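Local atomic coordinates of putative uncharacterized protein (Coprinopsis cinerea, PDB entry 3W9A), a protein that is a fungal glycoside hydrolase of family 131 whose catalytic domain has a beta-jelly-roll fold and probably cleaves beta-glucans. Residues 40-52 / 58-70. Sequence-based numbering, arbitrary orientation.
Sequences TSRYLNLDPSYKN and ELRGLKVTIDTTA
The Tyr50 ring lies between Lys63 CB, 4.0 Å from the ring centroid in a CH-pi contact, and Asp47 CB, centred over the opposite face; Gly61 O sits near its edge. Lys63 then bends at chi3 (-34°), bringing CE to 3.2 Å from Tyr50 OH, while its NZ donates to a water. Tyr43 carries Arg42 CB over one face and meets Thr65 O and Asp67 OD1 at its edge. Its hydroxyl donates to Thr69 OG1 (2.8 Å), which also accepts, in the guanidinium plane, a nearly straight bond from Arg42 NH1. Thr69 OG1 in turn donates to Asp67 OD1, which also accepts from Thr69 N in an Asx turn. Between these aromatics, Asn45 and Lys63 form an antiparallel hydrogen-bonded pair (Lys63 N to Asn45 O, 2.7 Å). On the sheet face opposite Asn45 and Lys63, Leu62 CD1 touches Leu44 CD2 (3.9 Å) and Leu46 CD2. Gly61 leaves room for the backbone of Tyr50 and Lys51, and Lys51 NZ donates to Glu58 O (2.6 Å), nearly along the C=O axis. Strand 61-66 runs between strands 44-47 and 213-224 in one jelly-roll sheet, with Phe18 of helix 15-18 against Leu44 and Leu46 and Thr79 of strand 77-83, in the other sheet, against Leu44 and Val64.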
ATOM      1  N   THR A  40     -11.189   5.228 -14.883  1.00 14.32           N
ATOM      2  CA  THR A  40     -10.515   5.138 -13.597  1.00 13.67           C
ATOM      3  C   THR A  40     -11.453   4.602 -12.501  1.00 13.18           C
ATOM      4  O   THR A  40     -11.042   3.811 -11.630  1.00 11.61           O
ATOM      5  CB  THR A  40      -9.879   6.483 -13.233  1.00 13.13           C
ATOM      6  OG1 THR A  40      -8.818   6.716 -14.147  1.00 12.57           O
ATOM      7  CG2 THR A  40      -9.314   6.474 -11.809  1.00 12.76           C
ATOM      8  N   SER A  41     -12.728   4.969 -12.589  1.00 13.07           N
ATOM      9  CA  SER A  41     -13.720   4.492 -11.620  1.00 13.05           C
ATOM     10  C   SER A  41     -13.946   2.956 -11.609  1.00 13.02           C
ATOM     11  O   SER A  41     -14.566   2.454 -10.694  1.00 12.60           O
ATOM     12  CB  SER A  41     -15.057   5.180 -11.847  1.00 13.20           C
ATOM     13  OG  SER A  41     -15.641   4.673 -13.024  1.00 13.27           O
ATOM     14  N   ARG A  42     -13.469   2.232 -12.620  1.00 13.31           N
ATOM     15  CA  ARG A  42     -13.446   0.763 -12.570  1.00 14.16           C
ATOM     16  C   ARG A  42     -12.365   0.240 -11.586  1.00 13.34           C
ATOM     17  O   ARG A  42     -12.480  -0.873 -11.058  1.00 12.80           O
ATOM     18  CB  ARG A  42     -13.193   0.197 -13.961  1.00 15.91           C
ATOM     19  CG  ARG A  42     -13.396  -1.303 -14.075  1.00 17.95           C
ATOM     20  CD  ARG A  42     -13.076  -1.802 -15.471  1.00 19.61           C
ATOM     21  NE  ARG A  42     -13.930  -1.181 -16.473  1.00 21.06           N
ATOM     22  CZ  ARG A  42     -13.781  -1.341 -17.784  1.00 23.09           C
ATOM     23  NH1 ARG A  42     -12.801  -2.089 -18.264  1.00 23.44           N
ATOM     24  NH2 ARG A  42     -14.617  -0.738 -18.623  1.00 24.46           N
ATOM     25  N   TYR A  43     -11.336   1.054 -11.331  1.00 12.02           N
ATOM     26  CA  TYR A  43     -10.157   0.612 -10.572  1.00 11.49           C
ATOM     27  C   TYR A  43      -9.901   1.349  -9.255  1.00 10.80           C
ATOM     28  O   TYR A  43      -9.354   0.773  -8.310  1.00 10.08           O
ATOM     29  CB  TYR A  43      -8.921   0.751 -11.452  1.00 11.83           C
ATOM     30  CG  TYR A  43      -9.087   0.190 -12.843  1.00 12.01           C
ATOM     31  CD1 TYR A  43      -9.371  -1.172 -13.045  1.00 12.13           C
ATOM     32  CD2 TYR A  43      -8.963   1.005 -13.944  1.00 12.23           C
ATOM     33  CE1 TYR A  43      -9.521  -1.686 -14.318  1.00 12.11           C
ATOM     34  CE2 TYR A  43      -9.125   0.508 -15.216  1.00 12.30           C
ATOM     35  CZ  TYR A  43      -9.415  -0.829 -15.399  1.00 12.31           C
ATOM     36  OH  TYR A  43      -9.550  -1.295 -16.679  1.00 11.99           O
ATOM     37  N   LEU A  44     -10.276   2.619  -9.203  1.00 10.53           N
ATOM     38  CA  LEU A  44     -10.027   3.451  -8.030  1.00 10.69           C
ATOM     39  C   LEU A  44     -11.288   4.163  -7.589  1.00 10.70           C
ATOM     40  O   LEU A  44     -11.905   4.879  -8.367  1.00 10.42           O
ATOM     41  CB  LEU A  44      -8.914   4.470  -8.319  1.00 10.42           C
ATOM     42  CG  LEU A  44      -7.533   3.890  -8.640  1.00 10.55           C
ATOM     43  CD1 LEU A  44      -6.591   4.995  -9.088  1.00 10.64           C
ATOM     44  CD2 LEU A  44      -6.923   3.099  -7.467  1.00 10.41           C
ATOM     45  N   ASN A  45     -11.676   3.947  -6.337  1.00 11.04           N
ATOM     46  CA  ASN A  45     -12.826   4.620  -5.765  1.00 11.61           C
ATOM     47  C   ASN A  45     -12.540   5.104  -4.357  1.00 12.49           C
ATOM     48  O   ASN A  45     -11.747   4.509  -3.626  1.00 13.24           O
ATOM     49  CB  ASN A  45     -14.053   3.707  -5.782  1.00 11.73           C
ATOM     50  CG  ASN A  45     -14.502   3.392  -7.178  1.00 11.43           C
ATOM     51  OD1 ASN A  45     -14.135   2.351  -7.748  1.00 11.57           O
ATOM     52  ND2 ASN A  45     -15.223   4.328  -7.785  1.00 11.20           N
ATOM     53  N   LEU A  46     -13.221   6.180  -3.982  1.00 13.64           N
ATOM     54  CA  LEU A  46     -12.970   6.907  -2.749  1.00 14.36           C
ATOM     55  C   LEU A  46     -14.259   7.055  -1.949  1.00 15.19           C
ATOM     56  O   LEU A  46     -15.317   7.309  -2.527  1.00 15.92           O
ATOM     57  CB  LEU A  46     -12.418   8.283  -3.102  1.00 14.86           C
ATOM     58  CG  LEU A  46     -11.119   8.290  -3.923  1.00 14.83           C
ATOM     59  CD1 LEU A  46     -11.143   9.348  -5.026  1.00 15.12           C
ATOM     60  CD2 LEU A  46      -9.918   8.473  -3.014  1.00 15.27           C
ATOM     61  N   ASP A  47     -14.169   6.892  -0.620  1.00 15.32           N
ATOM     62  CA  ASP A  47     -15.346   6.903   0.255  1.00 15.24           C
ATOM     63  C   ASP A  47     -14.929   6.970   1.721  1.00 15.61           C
ATOM     64  O   ASP A  47     -13.909   6.388   2.109  1.00 15.58           O
ATOM     65  CB  ASP A  47     -16.189   5.634   0.022  1.00 15.46           C
ATOM     66  CG  ASP A  47     -17.604   5.740   0.562  1.00 15.71           C
ATOM     67  OD1 ASP A  47     -17.859   5.283   1.711  1.00 15.92           O
ATOM     68  OD2 ASP A  47     -18.456   6.286  -0.163  1.00 15.24           O
ATOM     69  N   PRO A  48     -15.724   7.655   2.554  1.00 15.72           N
ATOM     70  CA  PRO A  48     -15.417   7.693   3.968  1.00 15.73           C
ATOM     71  C   PRO A  48     -15.367   6.314   4.626  1.00 16.04           C
ATOM     72  O   PRO A  48     -14.585   6.121   5.552  1.00 15.99           O
ATOM     73  CB  PRO A  48     -16.551   8.542   4.555  1.00 15.84           C
ATOM     74  CG  PRO A  48     -17.591   8.605   3.493  1.00 16.11           C
ATOM     75  CD  PRO A  48     -16.811   8.583   2.222  1.00 15.91           C
ATOM     76  N   SER A  49     -16.165   5.362   4.142  1.00 15.82           N
ATOM     77  CA  SER A  49     -16.152   4.015   4.707  1.00 15.71           C
ATOM     78  C   SER A  49     -14.941   3.198   4.255  1.00 15.31           C
ATOM     79  O   SER A  49     -14.738   2.060   4.700  1.00 14.63           O
ATOM     80  CB  SER A  49     -17.446   3.271   4.336  1.00 15.93           C
ATOM     81  OG  SER A  49     -17.515   3.008   2.952  1.00 15.84           O
ATOM     82  N   TYR A  50     -14.132   3.762   3.365  1.00 14.86           N
ATOM     83  CA  TYR A  50     -12.981   3.020   2.833  1.00 14.53           C
ATOM     84  C   TYR A  50     -11.715   3.239   3.667  1.00 14.58           C
ATOM     85  O   TYR A  50     -10.643   2.729   3.321  1.00 13.95           O
ATOM     86  CB  TYR A  50     -12.706   3.403   1.369  1.00 14.05           C
ATOM     87  CG  TYR A  50     -13.827   3.123   0.380  1.00 13.99           C
ATOM     88  CD1 TYR A  50     -14.926   2.320   0.709  1.00 14.10           C
ATOM     89  CD2 TYR A  50     -13.772   3.648  -0.901  1.00 13.92           C
ATOM     90  CE1 TYR A  50     -15.930   2.062  -0.216  1.00 13.97           C
ATOM     91  CE2 TYR A  50     -14.772   3.387  -1.825  1.00 13.87           C
ATOM     92  CZ  TYR A  50     -15.842   2.607  -1.468  1.00 13.74           C
ATOM     93  OH  TYR A  50     -16.804   2.373  -2.386  1.00 13.76           O
ATOM     94  N   LYS A  51     -11.825   4.012   4.743  1.00 14.74           N
ATOM     95  CA  LYS A  51     -10.651   4.301   5.550  1.00 15.07           C
ATOM     96  C   LYS A  51     -10.689   3.582   6.878  1.00 14.60           C
ATOM     97  O   LYS A  51     -11.732   3.097   7.343  1.00 14.33           O
ATOM     98  CB  LYS A  51     -10.443   5.811   5.758  1.00 14.87           C
ATOM     99  CG  LYS A  51     -11.538   6.526   6.500  1.00 15.51           C
ATOM    100  CD  LYS A  51     -11.034   7.809   7.164  1.00 15.85           C
ATOM    101  CE  LYS A  51     -11.528   7.886   8.602  1.00 15.89           C
ATOM    102  NZ  LYS A  51     -11.519   9.279   9.124  1.00 15.90           N
ATOM    103  N   ASN A  52      -9.516   3.501   7.481  1.00 14.16           N
ATOM    104  CA  ASN A  52      -9.424   3.083   8.853  1.00 13.65           C
ATOM    105  C   ASN A  52     -10.064   4.182   9.696  1.00 13.76           C
ATOM    106  O   ASN A  52      -9.523   5.270   9.776  1.00 13.41           O
ATOM    107  CB  ASN A  52      -7.954   2.870   9.256  1.00 13.39           C
ATOM    108  CG  ASN A  52      -7.816   2.434  10.694  1.00 13.21           C
ATOM    109  OD1 ASN A  52      -8.716   2.647  11.492  1.00 13.58           O
ATOM    110  ND2 ASN A  52      -6.710   1.799  11.025  1.00 13.11           N
ATOM    111  N   GLU A  58      -7.822  11.879   8.206  1.00 13.81           N
ATOM    112  CA  GLU A  58      -8.205  11.534   6.836  1.00 13.39           C
ATOM    113  C   GLU A  58      -9.733  11.558   6.634  1.00 13.17           C
ATOM    114  O   GLU A  58     -10.474  11.031   7.445  1.00 12.84           O
ATOM    115  CB  GLU A  58      -7.667  10.126   6.507  1.00 13.45           C
ATOM    116  CG  GLU A  58      -6.196  10.096   6.154  1.00 13.33           C
ATOM    117  CD  GLU A  58      -5.929  10.799   4.837  1.00 13.57           C
ATOM    118  OE1 GLU A  58      -5.486  11.981   4.870  1.00 13.60           O
ATOM    119  OE2 GLU A  58      -6.211  10.189   3.776  1.00 13.68           O
ATOM    120  N   LEU A  59     -10.199  12.159   5.544  1.00 13.17           N
ATOM    121  CA  LEU A  59     -11.615  12.228   5.265  1.00 13.38           C
ATOM    122  C   LEU A  59     -12.101  10.914   4.664  1.00 13.69           C
ATOM    123  O   LEU A  59     -13.230  10.500   4.900  1.00 13.35           O
ATOM    124  CB  LEU A  59     -11.923  13.352   4.273  1.00 13.81           C
ATOM    125  CG  LEU A  59     -11.458  14.766   4.627  1.00 14.23           C
ATOM    126  CD1 LEU A  59     -11.795  15.700   3.476  1.00 14.65           C
ATOM    127  CD2 LEU A  59     -12.067  15.269   5.922  1.00 14.44           C
ATOM    128  N   ARG A  60     -11.260  10.270   3.855  1.00 13.93           N
ATOM    129  CA  ARG A  60     -11.691   9.064   3.149  1.00 14.41           C
ATOM    130  C   ARG A  60     -10.567   8.054   2.946  1.00 13.75           C
ATOM    131  O   ARG A  60      -9.416   8.328   3.261  1.00 14.79           O
ATOM    132  CB  ARG A  60     -12.348   9.451   1.821  1.00 14.86           C
ATOM    133  CG  ARG A  60     -11.437  10.145   0.852  1.00 15.51           C
ATOM    134  CD  ARG A  60     -12.230  10.671  -0.328  1.00 15.88           C
ATOM    135  NE  ARG A  60     -13.026  11.830   0.045  1.00 16.32           N
ATOM    136  CZ  ARG A  60     -12.570  13.075   0.157  1.00 16.41           C
ATOM    137  NH1 ARG A  60     -11.296  13.379  -0.081  1.00 16.02           N
ATOM    138  NH2 ARG A  60     -13.414  14.033   0.524  1.00 17.25           N
ATOM    139  N   GLY A  61     -10.928   6.863   2.473  1.00 13.30           N
ATOM    140  CA  GLY A  61      -9.951   5.854   2.032  1.00 12.35           C
ATOM    141  C   GLY A  61     -10.113   5.472   0.557  1.00 11.58           C
ATOM    142  O   GLY A  61     -11.038   5.911  -0.129  1.00 11.36           O
ATOM    143  N   LEU A  62      -9.196   4.644   0.072  1.00 10.79           N
ATOM    144  CA  LEU A  62      -9.175   4.231  -1.317  1.00 10.35           C
ATOM    145  C   LEU A  62      -9.544   2.772  -1.442  1.00 10.58           C
ATOM    146  O   LEU A  62      -8.934   1.921  -0.786  1.00 10.70           O
ATOM    147  CB  LEU A  62      -7.789   4.443  -1.893  1.00  9.88           C
ATOM    148  CG  LEU A  62      -7.579   4.029  -3.343  1.00  9.64           C
ATOM    149  CD1 LEU A  62      -8.305   4.963  -4.307  1.00  9.57           C
ATOM    150  CD2 LEU A  62      -6.094   4.028  -3.650  1.00  9.70           C
ATOM    151  N   LYS A  63     -10.551   2.480  -2.257  1.00 10.94           N
ATOM    152  CA  LYS A  63     -10.822   1.099  -2.675  1.00 11.16           C
ATOM    153  C   LYS A  63     -10.066   0.845  -3.959  1.00 10.90           C
ATOM    154  O   LYS A  63     -10.307   1.504  -4.961  1.00 10.89           O
ATOM    155  CB  LYS A  63     -12.314   0.864  -2.937  1.00 11.61           C
ATOM    156  CG  LYS A  63     -12.657  -0.621  -3.029  1.00 12.00           C
ATOM    157  CD  LYS A  63     -13.947  -0.959  -3.785  1.00 12.42           C
ATOM    158  CE  LYS A  63     -15.060   0.024  -3.651  1.00 12.92           C
ATOM    159  NZ  LYS A  63     -16.374  -0.515  -4.144  1.00 12.90           N
ATOM    160  N   VAL A  64      -9.157  -0.118  -3.938  1.00 11.11           N
ATOM    161  CA  VAL A  64      -8.372  -0.466  -5.122  1.00 11.19           C
ATOM    162  C   VAL A  64      -9.017  -1.699  -5.702  1.00 11.11           C
ATOM    163  O   VAL A  64      -9.102  -2.695  -5.024  1.00 10.84           O
ATOM    164  CB  VAL A  64      -6.894  -0.737  -4.723  1.00 11.12           C
ATOM    165  CG1 VAL A  64      -6.139  -1.450  -5.830  1.00 11.35           C
ATOM    166  CG2 VAL A  64      -6.209   0.565  -4.331  1.00 11.18           C
ATOM    167  N   THR A  65      -9.470  -1.635  -6.952  1.00 11.56           N
ATOM    168  CA  THR A  65     -10.093  -2.792  -7.590  1.00 11.92           C
ATOM    169  C   THR A  65      -9.282  -3.312  -8.780  1.00 12.27           C
ATOM    170  O   THR A  65      -8.938  -2.560  -9.698  1.00 12.29           O
ATOM    171  CB  THR A  65     -11.555  -2.483  -8.044  1.00 11.92           C
ATOM    172  OG1 THR A  65     -12.359  -2.132  -6.914  1.00 11.70           O
ATOM    173  CG2 THR A  65     -12.197  -3.695  -8.758  1.00 12.13           C
ATOM    174  N   ILE A  66      -9.023  -4.618  -8.777  1.00 12.58           N
ATOM    175  CA  ILE A  66      -8.493  -5.309  -9.944  1.00 13.27           C
ATOM    176  C   ILE A  66      -9.552  -6.224 -10.552  1.00 13.47           C
ATOM    177  O   ILE A  66     -10.272  -6.928  -9.842  1.00 13.19           O
ATOM    178  CB  ILE A  66      -7.204  -6.095  -9.622  1.00 13.95           C
ATOM    179  CG1 ILE A  66      -7.411  -7.021  -8.414  1.00 14.35           C
ATOM    180  CG2 ILE A  66      -6.044  -5.122  -9.422  1.00 13.95           C
ATOM    181  CD1 ILE A  66      -6.291  -8.005  -8.146  1.00 14.80           C
ATOM    182  N   ASP A  67      -9.710  -6.153 -11.867  1.00 13.67           N
ATOM    183  CA  ASP A  67     -10.554  -7.115 -12.568  1.00 13.58           C
ATOM    184  C   ASP A  67      -9.815  -7.578 -13.801  1.00 12.84           C
ATOM    185  O   ASP A  67      -8.639  -7.222 -13.982  1.00 12.40           O
ATOM    186  CB  ASP A  67     -11.949  -6.538 -12.887  1.00 14.31           C
ATOM    187  CG  ASP A  67     -11.921  -5.399 -13.898  1.00 14.99           C
ATOM    188  OD1 ASP A  67     -10.899  -5.150 -14.575  1.00 14.81           O
ATOM    189  OD2 ASP A  67     -12.953  -4.721 -13.996  1.00 16.35           O
ATOM    190  N   THR A  68     -10.491  -8.366 -14.640  1.00 12.42           N
ATOM    191  CA  THR A  68      -9.863  -8.953 -15.807  1.00 12.17           C
ATOM    192  C   THR A  68      -9.406  -7.914 -16.824  1.00 12.03           C
ATOM    193  O   THR A  68      -8.537  -8.203 -17.619  1.00 12.11           O
ATOM    194  CB  THR A  68     -10.766  -9.975 -16.534  1.00 12.48           C
ATOM    195  OG1 THR A  68     -11.923  -9.326 -17.065  1.00 13.18           O
ATOM    196  CG2 THR A  68     -11.178 -11.045 -15.613  1.00 12.63           C
ATOM    197  N   THR A  69      -9.961  -6.703 -16.776  1.00 11.79           N
ATOM    198  CA  THR A  69      -9.513  -5.632 -17.673  1.00 11.87           C
ATOM    199  C   THR A  69      -8.350  -4.800 -17.130  1.00 11.47           C
ATOM    200  O   THR A  69      -7.911  -3.868 -17.801  1.00 11.29           O
ATOM    201  CB  THR A  69     -10.643  -4.660 -17.994  1.00 12.04           C
ATOM    202  OG1 THR A  69     -10.884  -3.803 -16.851  1.00 12.52           O
ATOM    203  CG2 THR A  69     -11.921  -5.419 -18.396  1.00 12.22           C
ATOM    204  N   ALA A  70      -7.862  -5.119 -15.932  1.00 10.95           N
ATOM    205  CA  ALA A  70      -6.830  -4.308 -15.269  1.00 10.84           C
ATOM    206  C   ALA A  70      -5.439  -4.724 -15.727  1.00 10.87           C
ATOM    207  O   ALA A  70      -4.636  -5.235 -14.956  1.00 11.36           O
ATOM    208  CB  ALA A  70      -6.949  -4.440 -13.755  1.00 10.96           C
TER
HETATM  209  O   HOH W   1     -17.124   1.421  -5.677  1.00 18.74           O